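Local coordinates for glycosyl hydrolases family 31 family protein (Aspergillus niger, PDB 6DRU), which releases alpha-xylose by hydrolysis from the non-reducing terminal glucose of xyloglucan oligosaccharides, as a glycoside hydrolase of family 31, at residues P73-L76 with I81-R84; L97-V102 with V216-V221. One frame throughout, in Å; residues are numbered along the deposited sequence.

Interaction 1 of 2, residues P73-L76 with I81-R84; sequences PRTL and IILR. With NAG (2-acetamido-2-deoxy-beta-D-glucopyranose), chain L; MAN (alpha-D-mannopyranose), chain I.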
loop_
_atom_site.group_PDB
_atom_site.type_symbol
_atom_site.label_atom_id
_atom_site.label_comp_id
_atom_site.label_asym_id
_atom_site.label_seq_id
_atom_site.Cartn_x
_atom_site.Cartn_y
_atom_site.Cartn_z
ATOM N N PRO A 73 -33.680 -18.601 -6.575
ATOM C CA PRO A 73 -32.791 -19.599 -7.182
ATOM C C PRO A 73 -33.123 -19.846 -8.646
ATOM O O PRO A 73 -34.274 -19.738 -9.076
ATOM C CB PRO A 73 -33.042 -20.854 -6.338
ATOM C CG PRO A 73 -34.403 -20.659 -5.769
ATOM C CD PRO A 73 -34.544 -19.186 -5.537
ATOM N N ARG A 74 -32.086 -20.186 -9.415
ATOM C CA ARG A 74 -32.231 -20.495 -10.831
ATOM C C ARG A 74 -31.398 -21.726 -11.163
ATOM O O ARG A 74 -30.578 -22.186 -10.364
ATOM C CB ARG A 74 -31.808 -19.320 -11.723
ATOM C CG ARG A 74 -32.333 -17.971 -11.275
ATOM C CD ARG A 74 -32.028 -16.890 -12.291
ATOM N NE ARG A 74 -33.067 -15.866 -12.304
ATOM C CZ ARG A 74 -34.045 -15.804 -13.201
ATOM N NH1 ARG A 74 -34.119 -16.710 -14.166
ATOM N NH2 ARG A 74 -34.947 -14.834 -13.133
ATOM N N THR A 75 -31.614 -22.257 -12.365
ATOM C CA THR A 75 -30.933 -23.462 -12.817
ATOM C C THR A 75 -30.613 -23.335 -14.300
ATOM O O THR A 75 -31.441 -22.864 -15.084
ATOM C CB THR A 75 -31.784 -24.718 -12.563
ATOM O OG1 THR A 75 -32.081 -24.825 -11.164
ATOM C CG2 THR A 75 -31.050 -25.973 -13.013
ATOM N N LEU A 76 -29.408 -23.759 -14.676
ATOM C CA LEU A 76 -28.962 -23.737 -16.059
ATOM C C LEU A 76 -28.183 -25.015 -16.331
ATOM O O LEU A 76 -27.376 -25.444 -15.503
ATOM C CB LEU A 76 -28.093 -22.505 -16.355
ATOM C CG LEU A 76 -28.236 -21.842 -17.730
ATOM C CD1 LEU A 76 -27.449 -20.541 -17.771
ATOM C CD2 LEU A 76 -27.800 -22.762 -18.867
ATOM N N ILE A 81 -23.369 -31.038 -17.207
ATOM C CA ILE A 81 -23.118 -30.206 -16.036
ATOM C C ILE A 81 -24.316 -29.290 -15.830
ATOM O O ILE A 81 -24.918 -28.801 -16.796
ATOM C CB ILE A 81 -21.806 -29.405 -16.177
ATOM C CG1 ILE A 81 -21.396 -28.803 -14.832
ATOM C CG2 ILE A 81 -21.929 -28.301 -17.213
ATOM C CD1 ILE A 81 -20.054 -28.106 -14.864
ATOM N N ILE A 82 -24.692 -29.090 -14.570
ATOM C CA ILE A 82 -25.825 -28.248 -14.209
ATOM C C ILE A 82 -25.368 -27.234 -13.172
ATOM O O ILE A 82 -24.640 -27.574 -12.234
ATOM C CB ILE A 82 -27.004 -29.085 -13.665
ATOM C CG1 ILE A 82 -27.655 -29.897 -14.787
ATOM C CG2 ILE A 82 -28.037 -28.203 -12.982
ATOM C CD1 ILE A 82 -28.919 -30.616 -14.357
ATOM N N LEU A 83 -25.800 -25.988 -13.345
ATOM C CA LEU A 83 -25.564 -24.930 -12.376
ATOM C C LEU A 83 -26.848 -24.655 -11.609
ATOM O O LEU A 83 -27.930 -24.575 -12.198
ATOM C CB LEU A 83 -25.082 -23.653 -13.068
ATOM C CG LEU A 83 -25.386 -22.323 -12.373
ATOM C CD1 LEU A 83 -24.507 -22.117 -11.146
ATOM C CD2 LEU A 83 -25.241 -21.166 -13.350
ATOM N N ARG A 84 -26.725 -24.523 -10.292
ATOM C CA ARG A 84 -27.855 -24.198 -9.427
ATOM C C ARG A 84 -27.451 -23.045 -8.518
ATOM O O ARG A 84 -26.610 -23.216 -7.630
ATOM C CB ARG A 84 -28.294 -25.412 -8.606
ATOM C CG ARG A 84 -29.067 -26.453 -9.399
ATOM C CD ARG A 84 -29.851 -27.380 -8.481
ATOM N NE ARG A 84 -30.687 -28.312 -9.233
ATOM C CZ ARG A 84 -30.351 -29.568 -9.508
ATOM N NH1 ARG A 84 -29.189 -30.053 -9.091
ATOM N NH2 ARG A 84 -31.176 -30.341 -10.200
HETATM C C1 NAG L . -34.190 -23.478 -19.351
HETATM C C2 NAG L . -35.380 -22.670 -18.878
HETATM C C3 NAG L . -35.369 -22.491 -17.405
HETATM C C4 NAG L . -35.216 -23.827 -16.709
HETATM C C5 NAG L . -34.015 -24.567 -17.255
HETATM C C6 NAG L . -33.936 -25.940 -16.623
HETATM C C7 NAG L . -36.099 -21.228 -20.742
HETATM C C8 NAG L . -36.106 -19.879 -21.425
HETATM N N2 NAG L . -35.388 -21.403 -19.525
HETATM O O3 NAG L . -36.550 -21.833 -17.007
HETATM O O4 NAG L . -35.049 -23.624 -15.325
HETATM O O5 NAG L . -34.139 -24.699 -18.652
HETATM O O6 NAG L . -32.587 -26.347 -16.551
HETATM O O7 NAG L . -36.702 -22.161 -21.235
HETATM C C1 MAN I . -30.790 -32.194 -2.726
HETATM C C2 MAN I . -31.996 -32.928 -3.267
HETATM C C3 MAN I . -31.893 -33.032 -4.774
HETATM C C4 MAN I . -31.557 -31.691 -5.392
HETATM C C5 MAN I . -30.427 -31.018 -4.641
HETATM C C6 MAN I . -30.203 -29.638 -5.217
HETATM O O2 MAN I . -33.175 -32.236 -2.923
HETATM O O3 MAN I . -33.128 -33.475 -5.288
HETATM O O4 MAN I . -31.166 -31.886 -6.732
HETATM O O5 MAN I . -30.752 -30.901 -3.276
HETATM O O6 MAN I . -31.274 -28.803 -4.837
#
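L76 and L83 form an antiparallel hydrogen-bonded pair, with L83 N to L76 O at 2.7 Å and L76 N to L83 O at 3.0 Å, while T75 and R84 beside them make the non-hydrogen-bonded pair, their CA atoms 4.6 Å apart. The short strand axes run at 163° to each other, nearly antiparallel. On the face that carries T75 and R84, a threonine suits the partly exposed edge strand: its methyl packs on the neighbouring strand while its hydroxyl lies beside the R84 stem. With chi1 (to OG1) at -58°, T75 CG2 is anti to the backbone N and lies 3.7 Å from I82 CG2. T75 OG1 stands 3.9 Å from R84 CG. The extended R84 chain lifts its guanidinium toward a mannose, whose O4 sits over one guanidinium face, toward its rim, 3.6 Å from R84 NH1. The charge is held by a salt bridge to E108 and a cation-pi contact with Y100. L76 and L83 turn to the other face, where leucines suit a buried layer; they touch only loosely, L76 CB to L83 CD2 at 4.4 Å, and L83 packs on F29. This is a beta hairpin at the edge of a four-stranded antiparallel sheet, beside a protein-attached glycan.

Interaction 2 of 2, residues L97-V102 with V216-V221; sequences LSFYRV and VDYVIV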
loop_
_atom_site.group_PDB
_atom_site.type_symbol
_atom_site.label_atom_id
_atom_site.label_comp_id
_atom_site.label_asym_id
_atom_site.label_seq_id
_atom_site.Cartn_x
_atom_site.Cartn_y
_atom_site.Cartn_z
ATOM N N LEU A 97 -23.150 -20.178 -5.976
ATOM C CA LEU A 97 -23.029 -21.093 -7.101
ATOM C C LEU A 97 -22.790 -22.521 -6.620
ATOM O O LEU A 97 -22.090 -22.745 -5.628
ATOM C CB LEU A 97 -21.895 -20.661 -8.033
ATOM C CG LEU A 97 -21.907 -19.205 -8.507
ATOM C CD1 LEU A 97 -20.818 -18.971 -9.542
ATOM C CD2 LEU A 97 -23.270 -18.829 -9.066
ATOM N N SER A 98 -23.375 -23.480 -7.338
ATOM C CA SER A 98 -23.163 -24.899 -7.088
ATOM C C SER A 98 -23.224 -25.631 -8.421
ATOM O O SER A 98 -24.029 -25.281 -9.288
ATOM C CB SER A 98 -24.203 -25.466 -6.116
ATOM O OG SER A 98 -25.514 -25.346 -6.636
ATOM N N PHE A 99 -22.375 -26.645 -8.578
ATOM C CA PHE A 99 -22.217 -27.350 -9.843
ATOM C C PHE A 99 -22.441 -28.843 -9.651
ATOM O O PHE A 99 -21.830 -29.462 -8.773
ATOM C CB PHE A 99 -20.828 -27.094 -10.436
ATOM C CG PHE A 99 -20.577 -25.657 -10.783
ATOM C CD1 PHE A 99 -20.991 -25.142 -12.002
ATOM C CD2 PHE A 99 -19.941 -24.815 -9.888
ATOM C CE1 PHE A 99 -20.767 -23.817 -12.325
ATOM C CE2 PHE A 99 -19.714 -23.488 -10.202
ATOM C CZ PHE A 99 -20.128 -22.989 -11.423
ATOM N N TYR A 100 -23.310 -29.415 -10.481
ATOM C CA TYR A 100 -23.614 -30.837 -10.463
ATOM C C TYR A 100 -23.300 -31.457 -11.818
ATOM O O TYR A 100 -23.264 -30.774 -12.845
ATOM C CB TYR A 100 -25.087 -31.092 -10.118
ATOM C CG TYR A 100 -25.525 -30.568 -8.770
ATOM C CD1 TYR A 100 -25.863 -29.231 -8.598
ATOM C CD2 TYR A 100 -25.615 -31.415 -7.672
ATOM C CE1 TYR A 100 -26.269 -28.751 -7.367
ATOM C CE2 TYR A 100 -26.021 -30.944 -6.438
ATOM C CZ TYR A 100 -26.347 -29.611 -6.290
ATOM O OH TYR A 100 -26.751 -29.137 -5.063
ATOM N N ARG A 101 -23.072 -32.768 -11.810
ATOM C CA ARG A 101 -22.964 -33.556 -13.029
ATOM C C ARG A 101 -24.138 -34.521 -13.124
ATOM O O ARG A 101 -24.500 -35.170 -12.138
ATOM C CB ARG A 101 -21.650 -34.341 -13.084
ATOM C CG ARG A 101 -21.712 -35.538 -14.028
ATOM C CD ARG A 101 -20.344 -36.115 -14.338
ATOM N NE ARG A 101 -19.565 -36.383 -13.133
ATOM C CZ ARG A 101 -19.833 -37.357 -12.272
ATOM N NH1 ARG A 101 -20.870 -38.155 -12.476
ATOM N NH2 ARG A 101 -19.068 -37.530 -11.202
ATOM N N VAL A 102 -24.725 -34.615 -14.312
ATOM C CA VAL A 102 -25.790 -35.573 -14.579
ATOM C C VAL A 102 -25.132 -36.882 -14.995
ATOM O O VAL A 102 -24.524 -36.969 -16.065
ATOM C CB VAL A 102 -26.752 -35.063 -15.658
ATOM C CG1 VAL A 102 -27.686 -36.176 -16.103
ATOM C CG2 VAL A 102 -27.539 -33.876 -15.143
ATOM N N VAL A 216 -11.985 -11.684 -11.837
ATOM C CA VAL A 216 -11.802 -13.098 -11.532
ATOM C C VAL A 216 -12.454 -13.914 -12.638
ATOM O O VAL A 216 -13.537 -13.565 -13.125
ATOM C CB VAL A 216 -12.390 -13.452 -10.152
ATOM C CG1 VAL A 216 -12.129 -14.909 -9.817
ATOM C CG2 VAL A 216 -11.800 -12.551 -9.083
ATOM N N ASP A 217 -11.799 -15.003 -13.039
ATOM C CA ASP A 217 -12.241 -15.782 -14.193
ATOM C C ASP A 217 -11.827 -17.233 -14.001
ATOM O O ASP A 217 -10.637 -17.521 -13.838
ATOM C CB ASP A 217 -11.643 -15.209 -15.484
ATOM C CG ASP A 217 -12.180 -15.881 -16.737
ATOM O OD1 ASP A 217 -13.105 -16.713 -16.632
ATOM O OD2 ASP A 217 -11.676 -15.564 -17.837
ATOM N N TYR A 218 -12.802 -18.142 -14.020
ATOM C CA TYR A 218 -12.498 -19.565 -13.958
ATOM C C TYR A 218 -13.505 -20.343 -14.793
ATOM O O TYR A 218 -14.590 -19.852 -15.115
ATOM C CB TYR A 218 -12.469 -20.083 -12.511
ATOM C CG TYR A 218 -13.787 -20.046 -11.763
ATOM C CD1 TYR A 218 -14.701 -21.088 -11.870
ATOM C CD2 TYR A 218 -14.099 -18.989 -10.918
ATOM C CE1 TYR A 218 -15.898 -21.067 -11.178
ATOM C CE2 TYR A 218 -15.295 -18.960 -10.219
ATOM C CZ TYR A 218 -16.188 -20.002 -10.353
ATOM O OH TYR A 218 -17.379 -19.978 -9.662
ATOM N N VAL A 219 -13.120 -21.571 -15.144
ATOM C CA VAL A 219 -13.929 -22.471 -15.957
ATOM C C VAL A 219 -13.961 -23.832 -15.275
ATOM O O VAL A 219 -12.927 -24.323 -14.807
ATOM C CB VAL A 219 -13.378 -22.604 -17.395
ATOM C CG1 VAL A 219 -14.237 -23.552 -18.214
ATOM C CG2 VAL A 219 -13.299 -21.245 -18.070
ATOM N N ILE A 220 -15.146 -24.437 -15.208
ATOM C CA ILE A 220 -15.322 -25.771 -14.642
ATOM C C ILE A 220 -15.992 -26.651 -15.689
ATOM O O ILE A 220 -16.979 -26.243 -16.313
ATOM C CB ILE A 220 -16.131 -25.735 -13.331
ATOM C CG1 ILE A 220 -16.296 -27.144 -12.758
ATOM C CG2 ILE A 220 -17.485 -25.067 -13.532
ATOM C CD1 ILE A 220 -16.910 -27.171 -11.376
ATOM N N VAL A 221 -15.446 -27.848 -15.889
ATOM C CA VAL A 221 -15.954 -28.794 -16.875
ATOM C C VAL A 221 -16.113 -30.151 -16.205
ATOM O O VAL A 221 -15.249 -30.576 -15.429
ATOM C CB VAL A 221 -15.027 -28.884 -18.107
ATOM C CG1 VAL A 221 -13.601 -29.214 -17.688
ATOM C CG2 VAL A 221 -15.553 -29.909 -19.097
#
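F99 CG lies anti to its own carbonyl carbon (chi1 -63°), which turns one face of the ring to I220, whose CG1 runs anti to the backbone N while CG2 takes the place between N and carbonyl carbon. Both branches of the isoleucine are thereby used. I220 CG2 rests on one face of the F99 ring, 3.8 Å from its centroid and 16° off the normal, a CH-pi contact displaced toward the CD1-CE1 edge. I220 CD1, at the end of the other branch, reaches back to the ring's root and approaches F99 CG at 4.0 Å. A beta-branched residue is well suited here, since it offers two separate apolar ends to one flat partner. The backbones stay apart, the nearest CA atoms, those of F99 and I220, being 8.5 Å from each other, and no hydrogen bond crosses. Strand 98-102 belongs to a four-stranded antiparallel sheet and strand 216-222 to a mixed eight-stranded one, so the side chains fill the layer between two packed sheets, a beta-sandwich arrangement. Two residues before I220, Y218 reaches across with its phenol. Y218 OH comes 3.6 Å from L97 CD1 and lies near the plane of the F99 ring, at its edge, 4.3 Å from F99 CE2. The Y218 ring itself meets F189 and, edge-to-face, F141, while V31 packs against both L97 and Y218.

The two interactions meet in one antiparallel sheet, where strand 81-85 of interaction 1 lies next to strand 98-102 of interaction 2. They are stitched together by R84 O with S98 OG and by I82 N with Y100 O, both probable hydrogen bonds. Interaction 1 lies within the sheet: backbone hydrogen bonds join strands consecutive in the chain; the face of T75 and R84 is partly exposed and lies by the sugars, while the leucine face is buried. Interaction 2 lies between sheets, with 113 intervening residues and no hydrogen bond, and is wholly buried, resting on aromatic and aliphatic contact. R84 and Y100 both neighbour the glycan, whereas F99 faces the layer between the sheets.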